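Local coordinates for protein leucine--tRNA ligase (Agrobacterium radiobacter, PDB 5AH5) that probably attaches L-leucine to tRNA(Leu) at the expense of ATP, as a class I aminoacyl-tRNA synthetase, at residues R620-L623 against E624-R628; A681-A684 against I685-V688; E725-L729 against S730-S734. All coordinates share one frame; numbering follows the deposited sequence.

Interaction 1. Residues R620-L623 against E624-R628; sequences RSYL and ERVCR. With nucleotides of chain D.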
# COMPACT_ATOMS: atom_id res chain seq x y z
N ARG B 620 22.15 11.50 -16.22
CA ARG B 620 22.21 11.81 -17.63
C ARG B 620 23.64 11.62 -18.12
O ARG B 620 23.85 11.11 -19.19
CB ARG B 620 21.75 13.24 -17.84
CG ARG B 620 21.91 13.82 -19.22
CD ARG B 620 20.87 13.20 -20.14
NE ARG B 620 21.26 13.44 -21.52
CZ ARG B 620 20.50 13.17 -22.56
NH1 ARG B 620 19.30 12.63 -22.41
NH2 ARG B 620 20.95 13.45 -23.76
N SER B 621 24.60 12.14 -17.35
CA SER B 621 26.02 11.96 -17.62
C SER B 621 26.42 10.48 -17.65
O SER B 621 27.12 10.09 -18.55
CB SER B 621 26.88 12.69 -16.57
OG SER B 621 26.89 14.06 -16.87
N TYR B 622 25.96 9.68 -16.69
CA TYR B 622 26.17 8.23 -16.75
C TYR B 622 25.61 7.60 -18.04
O TYR B 622 26.30 6.82 -18.69
CB TYR B 622 25.64 7.48 -15.50
CG TYR B 622 25.64 5.99 -15.75
CD1 TYR B 622 26.83 5.27 -15.83
CD2 TYR B 622 24.43 5.30 -15.93
CE1 TYR B 622 26.81 3.92 -16.14
CE2 TYR B 622 24.42 3.97 -16.24
CZ TYR B 622 25.63 3.26 -16.29
OH TYR B 622 25.59 1.94 -16.59
N LEU B 623 24.40 7.99 -18.43
CA LEU B 623 23.78 7.48 -19.64
C LEU B 623 24.51 7.91 -20.90
O LEU B 623 24.68 7.08 -21.78
CB LEU B 623 22.27 7.78 -19.70
CG LEU B 623 21.45 7.09 -18.58
CD1 LEU B 623 19.99 7.65 -18.41
CD2 LEU B 623 21.40 5.60 -18.77
N GLU B 624 25.03 9.14 -20.95
CA GLU B 624 25.86 9.54 -22.07
C GLU B 624 27.19 8.72 -22.11
O GLU B 624 27.68 8.42 -23.16
CB GLU B 624 26.16 11.05 -22.03
CG GLU B 624 25.04 11.97 -22.54
CD GLU B 624 25.14 13.42 -22.06
OE1 GLU B 624 26.21 13.85 -21.54
OE2 GLU B 624 24.11 14.16 -22.17
N ARG B 625 27.72 8.35 -20.95
CA ARG B 625 28.92 7.54 -20.88
C ARG B 625 28.65 6.10 -21.37
O ARG B 625 29.53 5.50 -22.03
CB ARG B 625 29.47 7.56 -19.45
CG ARG B 625 30.60 6.57 -19.12
CD ARG B 625 30.94 6.71 -17.63
NE ARG B 625 31.76 5.66 -17.05
CZ ARG B 625 33.09 5.57 -17.17
NH1 ARG B 625 33.77 6.41 -17.93
NH2 ARG B 625 33.74 4.57 -16.55
N VAL B 626 27.47 5.55 -21.08
CA VAL B 626 27.02 4.33 -21.79
C VAL B 626 26.95 4.52 -23.32
O VAL B 626 27.45 3.68 -24.08
CB VAL B 626 25.71 3.76 -21.22
CG1 VAL B 626 25.25 2.54 -22.00
CG2 VAL B 626 25.90 3.37 -19.77
N CYS B 627 26.35 5.61 -23.78
CA CYS B 627 26.23 5.85 -25.22
C CYS B 627 27.62 5.89 -25.84
O CYS B 627 27.84 5.28 -26.88
CB CYS B 627 25.42 7.13 -25.57
SG CYS B 627 23.69 7.02 -25.02
N ARG B 628 28.54 6.63 -25.23
CA ARG B 628 29.90 6.78 -25.77
C ARG B 628 30.70 5.44 -25.88
O ARG B 628 31.47 5.23 -26.82
CB ARG B 628 30.68 7.88 -25.05
CG ARG B 628 30.28 9.30 -25.52
CD ARG B 628 31.26 10.36 -25.02
NE ARG B 628 31.48 10.11 -23.61
CZ ARG B 628 30.75 10.60 -22.61
NH1 ARG B 628 29.77 11.45 -22.84
NH2 ARG B 628 31.02 10.25 -21.36
P G D 41 34.15 9.89 -19.39
OP1 G D 41 33.26 8.72 -19.67
OP2 G D 41 33.92 10.72 -18.19
O5' G D 41 35.65 9.36 -19.29
C5' G D 41 36.14 8.43 -20.28
C4' G D 41 37.65 8.27 -20.15
O4' G D 41 38.28 9.57 -20.28
C3' G D 41 38.14 7.75 -18.80
O3' G D 41 38.06 6.33 -18.74
C2' G D 41 39.56 8.29 -18.78
O2' G D 41 40.42 7.59 -19.65
C1' G D 41 39.37 9.68 -19.38
N9 G D 41 39.11 10.77 -18.44
C8 G D 41 37.93 11.44 -18.23
N7 G D 41 38.04 12.41 -17.36
C5 G D 41 39.37 12.38 -16.98
C6 G D 41 40.07 13.18 -16.04
O6 G D 41 39.64 14.09 -15.34
N1 G D 41 41.41 12.79 -15.94
C2 G D 41 41.99 11.78 -16.66
N2 G D 41 43.30 11.58 -16.44
N3 G D 41 41.35 11.03 -17.54
C4 G D 41 40.05 11.37 -17.64
P U D 40 31.78 15.09 -19.19
OP1 U D 40 30.52 14.35 -19.00
OP2 U D 40 32.41 15.75 -18.03
O5' U D 40 32.87 14.11 -19.81
C5' U D 40 32.73 13.62 -21.15
C4' U D 40 34.02 13.00 -21.65
O4' U D 40 35.00 14.03 -22.01
C3' U D 40 34.77 12.08 -20.69
O3' U D 40 34.16 10.79 -20.69
C2' U D 40 36.16 12.11 -21.30
O2' U D 40 36.26 11.38 -22.50
C1' U D 40 36.29 13.60 -21.62
N1 U D 40 36.74 14.41 -20.48
C2 U D 40 38.08 14.38 -20.16
O2 U D 40 38.89 13.69 -20.75
N3 U D 40 38.44 15.17 -19.09
C4 U D 40 37.62 15.98 -18.33
O4 U D 40 38.09 16.62 -17.40
C5 U D 40 36.24 15.95 -18.72
C6 U D 40 35.86 15.19 -19.76
P C D 42 37.73 5.59 -17.37
OP1 C D 42 37.84 4.13 -17.60
OP2 C D 42 36.47 6.15 -16.84
O5' C D 42 38.90 6.10 -16.40
C5' C D 42 40.24 5.66 -16.59
C4' C D 42 41.18 6.35 -15.63
O4' C D 42 41.16 7.79 -15.82
C3' C D 42 40.88 6.24 -14.15
O3' C D 42 41.10 4.97 -13.51
C2' C D 42 41.83 7.30 -13.60
O2' C D 42 43.13 6.77 -13.44
C1' C D 42 41.72 8.41 -14.66
N1 C D 42 40.83 9.51 -14.21
C2 C D 42 41.34 10.47 -13.32
O2 C D 42 42.53 10.41 -12.99
N3 C D 42 40.53 11.45 -12.86
C4 C D 42 39.25 11.48 -13.24
N4 C D 42 38.49 12.47 -12.76
C5 C D 42 38.70 10.51 -14.13
C6 C D 42 39.51 9.54 -14.58
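Arg620 O accepts from Glu624 N at 2.9 Å, and the same i to i+4 bonding joins Ser621 to Arg625, Tyr622 to Val626 and Leu623 to Cys627 within helix 617-632. One turn apart, Arg620 NE gives its N-H to Glu624 OE2 in a salt bridge at 3.0 Å, with an angle of 164°. The carboxylate oxygen lies near the guanidinium plane but is met on its anti side, and the two flat groups stand almost perpendicular. Arg620 NH1 and NH2 bond instead to Phe590 O and Tyr3 O.

The helix is a tRNA-binding element of this class I synthetase. Further along, Arg625 and Arg628 reach the RNA backbone. With CG anti to the backbone N (chi1 170°), Arg625 stays extended as far as NE. Its NH1 bridges OP1 of G41 and OP2 of C42, both of chain D, each at 2.9 Å. Arg625 NH2 bonds to Asn690 OD1 and only weakly to OP2 of C42 of chain D. Arg628 NH2 also donates to OP1 of G41 of chain D, at 3.2 Å.

Val626 CG2 sits over one face of the Tyr622 ring, 3.5 Å from Tyr622 CZ. The Tyr622 hydroxyl is hydrogen-bonded to Thr689 OG1.

Interaction 2. Residues A681-A684 against I685-V688; sequences AIAA and IMSV. With nucleotides of chain D.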
# COMPACT_ATOMS: atom_id res chain seq x y z
N ALA B 681 20.94 -2.64 -8.09
CA ALA B 681 20.98 -3.19 -9.46
C ALA B 681 21.64 -2.23 -10.44
O ALA B 681 22.40 -2.60 -11.37
CB ALA B 681 19.56 -3.54 -9.90
N ILE B 682 21.34 -0.95 -10.29
CA ILE B 682 21.87 0.02 -11.17
C ILE B 682 23.40 0.12 -10.88
O ILE B 682 24.20 0.31 -11.79
CB ILE B 682 21.14 1.40 -11.02
CG1 ILE B 682 19.70 1.32 -11.64
CG2 ILE B 682 21.91 2.47 -11.76
CD1 ILE B 682 18.82 2.52 -11.29
N ALA B 683 23.80 0.09 -9.63
CA ALA B 683 25.29 0.08 -9.30
C ALA B 683 26.03 -1.05 -10.00
O ALA B 683 27.11 -0.86 -10.54
CB ALA B 683 25.51 0.03 -7.83
N ALA B 684 25.38 -2.21 -10.09
CA ALA B 684 25.95 -3.36 -10.76
C ALA B 684 26.14 -3.11 -12.20
O ALA B 684 27.14 -3.51 -12.77
CB ALA B 684 25.09 -4.57 -10.52
N ILE B 685 25.21 -2.39 -12.83
CA ILE B 685 25.36 -2.06 -14.25
C ILE B 685 26.42 -1.01 -14.51
O ILE B 685 27.11 -1.00 -15.55
CB ILE B 685 23.97 -1.60 -14.83
CG1 ILE B 685 22.95 -2.76 -14.85
CG2 ILE B 685 24.14 -1.02 -16.21
CD1 ILE B 685 21.48 -2.34 -14.88
N MET B 686 26.47 -0.01 -13.64
CA MET B 686 27.61 0.94 -13.69
C MET B 686 29.01 0.20 -13.46
O MET B 686 29.98 0.53 -14.12
CB MET B 686 27.46 2.02 -12.63
CG MET B 686 26.28 2.98 -12.85
SD MET B 686 26.23 4.37 -11.71
CE MET B 686 25.27 3.57 -10.54
N SER B 687 29.06 -0.78 -12.59
CA SER B 687 30.30 -1.61 -12.40
C SER B 687 30.68 -2.24 -13.69
O SER B 687 31.81 -2.14 -14.10
CB SER B 687 30.12 -2.74 -11.38
OG SER B 687 30.19 -2.24 -10.07
N VAL B 688 29.70 -2.83 -14.38
CA VAL B 688 29.98 -3.44 -15.70
C VAL B 688 30.46 -2.43 -16.69
O VAL B 688 31.39 -2.69 -17.48
CB VAL B 688 28.75 -4.21 -16.22
CG1 VAL B 688 28.83 -4.55 -17.69
CG2 VAL B 688 28.54 -5.46 -15.36
P C D 24 33.16 0.14 -7.00
OP1 C D 24 33.67 -0.40 -8.24
OP2 C D 24 33.87 1.09 -6.18
O5' C D 24 31.78 0.91 -7.34
C5' C D 24 30.79 0.32 -8.19
C4' C D 24 29.51 1.17 -8.20
O4' C D 24 28.84 1.05 -6.92
C3' C D 24 29.72 2.65 -8.33
O3' C D 24 30.04 2.89 -9.70
C2' C D 24 28.42 3.18 -7.80
O2' C D 24 27.28 2.91 -8.60
C1' C D 24 28.22 2.27 -6.60
N1 C D 24 28.80 2.79 -5.36
C2 C D 24 28.09 3.78 -4.70
O2 C D 24 26.99 4.13 -5.17
N3 C D 24 28.59 4.32 -3.57
C4 C D 24 29.78 3.91 -3.11
N4 C D 24 30.22 4.44 -1.96
C5 C D 24 30.56 2.94 -3.79
C6 C D 24 30.04 2.41 -4.91
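Helix 678-695 is part of the anticodon-binding domain of this class I synthetase, and two of its successive turns meet here beside the bound tRNA. Ile682 and Met686 pack one turn apart. The Met686 chain leaves the backbone with CG anti to the carbonyl carbon and runs straight through chi2. The placing of its terminal methyl is doubtful, because CE lies too close to O2' of C24 of chain D in the model. The touch between that methyl and Ile682 CG2 is therefore uncertain in detail.

Four main-chain bonds carry the helix through the contact. The one from Met686 N to Ile682 O is nearly straight, at 2.9 Å and 174°. Ser687 N reaches Ala683 O at 2.8 Å. The bonds from Ile685 N to Ala681 O and from Val688 N to Ala684 O are a little longer.

The RNA lies along the side formed by Ala683, Met686 and Ser687. Ala683 CB packs 3.5 Å from O2' of C24 of chain D and also lies close to the O4' of that ribose. Ser687 OG comes 3.2 Å from its C5'.

The side with Ile685 and Val688 packs into protein. Ile685 touches Val669 and Val688 touches Leu662, both on helix 653-674, and both side chains also meet Leu711 on helix 701-715. Ile682 turns to Leu600 and Phe601. Such a two-sided helix, apolar toward its neighbours on one side and packed against RNA on the other, suits the helical bundle of an anticodon-binding domain of a class I synthetase.

Interaction 3. Residues E725-L729 against S730-S734; sequences ELWAL and SGCNS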
# COMPACT_ATOMS: atom_id res chain seq x y z
N GLU B 725 17.66 2.72 -28.23
CA GLU B 725 18.45 3.48 -29.17
C GLU B 725 19.78 2.73 -29.42
O GLU B 725 20.21 2.56 -30.55
CB GLU B 725 18.76 4.89 -28.60
CG GLU B 725 19.47 5.88 -29.52
CD GLU B 725 18.55 6.56 -30.53
OE1 GLU B 725 17.30 6.43 -30.46
OE2 GLU B 725 19.09 7.29 -31.37
N LEU B 726 20.44 2.32 -28.34
CA LEU B 726 21.77 1.71 -28.44
C LEU B 726 21.71 0.35 -29.09
O LEU B 726 22.48 0.07 -30.00
CB LEU B 726 22.41 1.63 -27.08
CG LEU B 726 22.71 3.03 -26.56
CD1 LEU B 726 23.32 2.94 -25.16
CD2 LEU B 726 23.58 3.81 -27.52
N TRP B 727 20.73 -0.45 -28.66
CA TRP B 727 20.43 -1.73 -29.33
C TRP B 727 20.31 -1.60 -30.84
O TRP B 727 21.00 -2.36 -31.58
CB TRP B 727 19.16 -2.31 -28.75
CG TRP B 727 18.72 -3.68 -29.15
CD1 TRP B 727 17.66 -3.98 -29.94
CD2 TRP B 727 19.20 -4.91 -28.65
NE1 TRP B 727 17.46 -5.32 -30.00
CE2 TRP B 727 18.37 -5.92 -29.18
CE3 TRP B 727 20.25 -5.26 -27.81
CZ2 TRP B 727 18.61 -7.29 -28.94
CZ3 TRP B 727 20.45 -6.58 -27.52
CH2 TRP B 727 19.66 -7.60 -28.10
N ALA B 728 19.49 -0.64 -31.28
CA ALA B 728 19.34 -0.37 -32.72
C ALA B 728 20.61 0.14 -33.37
O ALA B 728 20.95 -0.28 -34.48
CB ALA B 728 18.22 0.62 -33.01
N LEU B 729 21.28 1.09 -32.71
CA LEU B 729 22.54 1.59 -33.22
C LEU B 729 23.58 0.43 -33.42
O LEU B 729 24.32 0.40 -34.39
CB LEU B 729 23.07 2.64 -32.28
CG LEU B 729 24.36 3.33 -32.68
CD1 LEU B 729 24.12 4.29 -33.85
CD2 LEU B 729 24.92 4.04 -31.44
N SER B 730 23.57 -0.53 -32.52
CA SER B 730 24.47 -1.67 -32.64
C SER B 730 24.11 -2.65 -33.79
O SER B 730 24.82 -3.63 -33.96
CB SER B 730 24.49 -2.43 -31.33
OG SER B 730 23.53 -3.45 -31.30
N GLY B 731 22.99 -2.43 -34.51
CA GLY B 731 22.58 -3.25 -35.61
C GLY B 731 21.48 -4.26 -35.34
O GLY B 731 21.08 -4.96 -36.24
N CYS B 732 20.95 -4.37 -34.13
CA CYS B 732 19.79 -5.25 -33.91
C CYS B 732 18.50 -4.67 -34.55
O CYS B 732 18.35 -3.45 -34.70
CB CYS B 732 19.63 -5.56 -32.44
SG CYS B 732 21.14 -6.20 -31.67
N ASN B 733 17.64 -5.56 -35.02
CA ASN B 733 16.39 -5.20 -35.70
C ASN B 733 15.18 -5.26 -34.79
O ASN B 733 14.19 -4.58 -35.04
CB ASN B 733 16.11 -6.15 -36.87
CG ASN B 733 17.12 -6.01 -37.99
OD1 ASN B 733 17.60 -4.90 -38.31
ND2 ASN B 733 17.45 -7.14 -38.61
N SER B 734 15.25 -6.15 -33.81
CA SER B 734 14.23 -6.36 -32.80
C SER B 734 14.24 -5.22 -31.75
O SER B 734 15.12 -4.37 -31.75
CB SER B 734 14.50 -7.69 -32.10
OG SER B 734 15.75 -7.61 -31.37
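Ser730 N closes the last regular turn of helix 720-729 on Leu726 O at 2.8 Å, and the chain then leaves the helix through a Schellman motif. Gly731 has a positive phi (102°), which turns the backbone back over the helix end. Cys732 N returns to Trp727 O at 3.2 Å. Gly731 N bonds to Ala728 O, approaching from well above the carbonyl plane.

Trp727 O has a second donor. Ser730 OG reaches it at 2.8 Å, and the hydroxyl and Cys732 N come from opposite faces of the carbonyl plane.

The Trp727 indole packs against the returning chain. Its CG is anti to the backbone N (chi1 -173°), which carries the ring along the helix end toward the loop. Cys732 covers one face. Its CB stands 3.4 Å from the centroid of the five-membered ring of Trp727, a CH-pi contact. Its SG lies 3.7 Å from the centroid of the six-membered ring of Trp727, in a sulfur-aromatic contact. At the edge of the indole, Trp727 NE1 donates to Ser734 OG at 3.2 Å. The acceptor lies in the ring plane, and the bond angle is 153°. Ser734 OG also makes a weak bond to Glu739 OE1.

Val712 and Arg713 of helix 701-715 also touch Trp727, so the indole joins the helix end to a neighbouring helix. Arg709 of that helix bonds to Ser730 O.

Chemically, three carbonyls of the last turn, those of Leu726, Trp727 and Ala728, are met by donors from the residues that follow. Two donors share Trp727 O, while the indole N-H is paired with Ser734. Sulfur and CH contacts over the ring together with that edge bond should limit rotation of the indole.

Overall arrangement
The three contacts follow one another along the chain and lie in the same helical region. Interaction 1 is the middle one. Its centre is 13 Å from that of interaction 2 and 16 Å from that of interaction 3. Toward interaction 2, Tyr622 CE1 packs 3.5 Å from Met686 CG. Toward interaction 3, Val626 CG1 packs 3.7 Å from Leu726 CD1. Interactions 2 and 3 do not touch; their nearest atoms are about 10 Å apart. Chain D is met mainly through phosphates in interaction 1, and by packing on C24 and other nucleotides in interaction 2. Interaction 3 stays about 13 Å from the RNA at its nearest atom. All three lie away from the leucyl-adenylate analogue pocket and the zinc site.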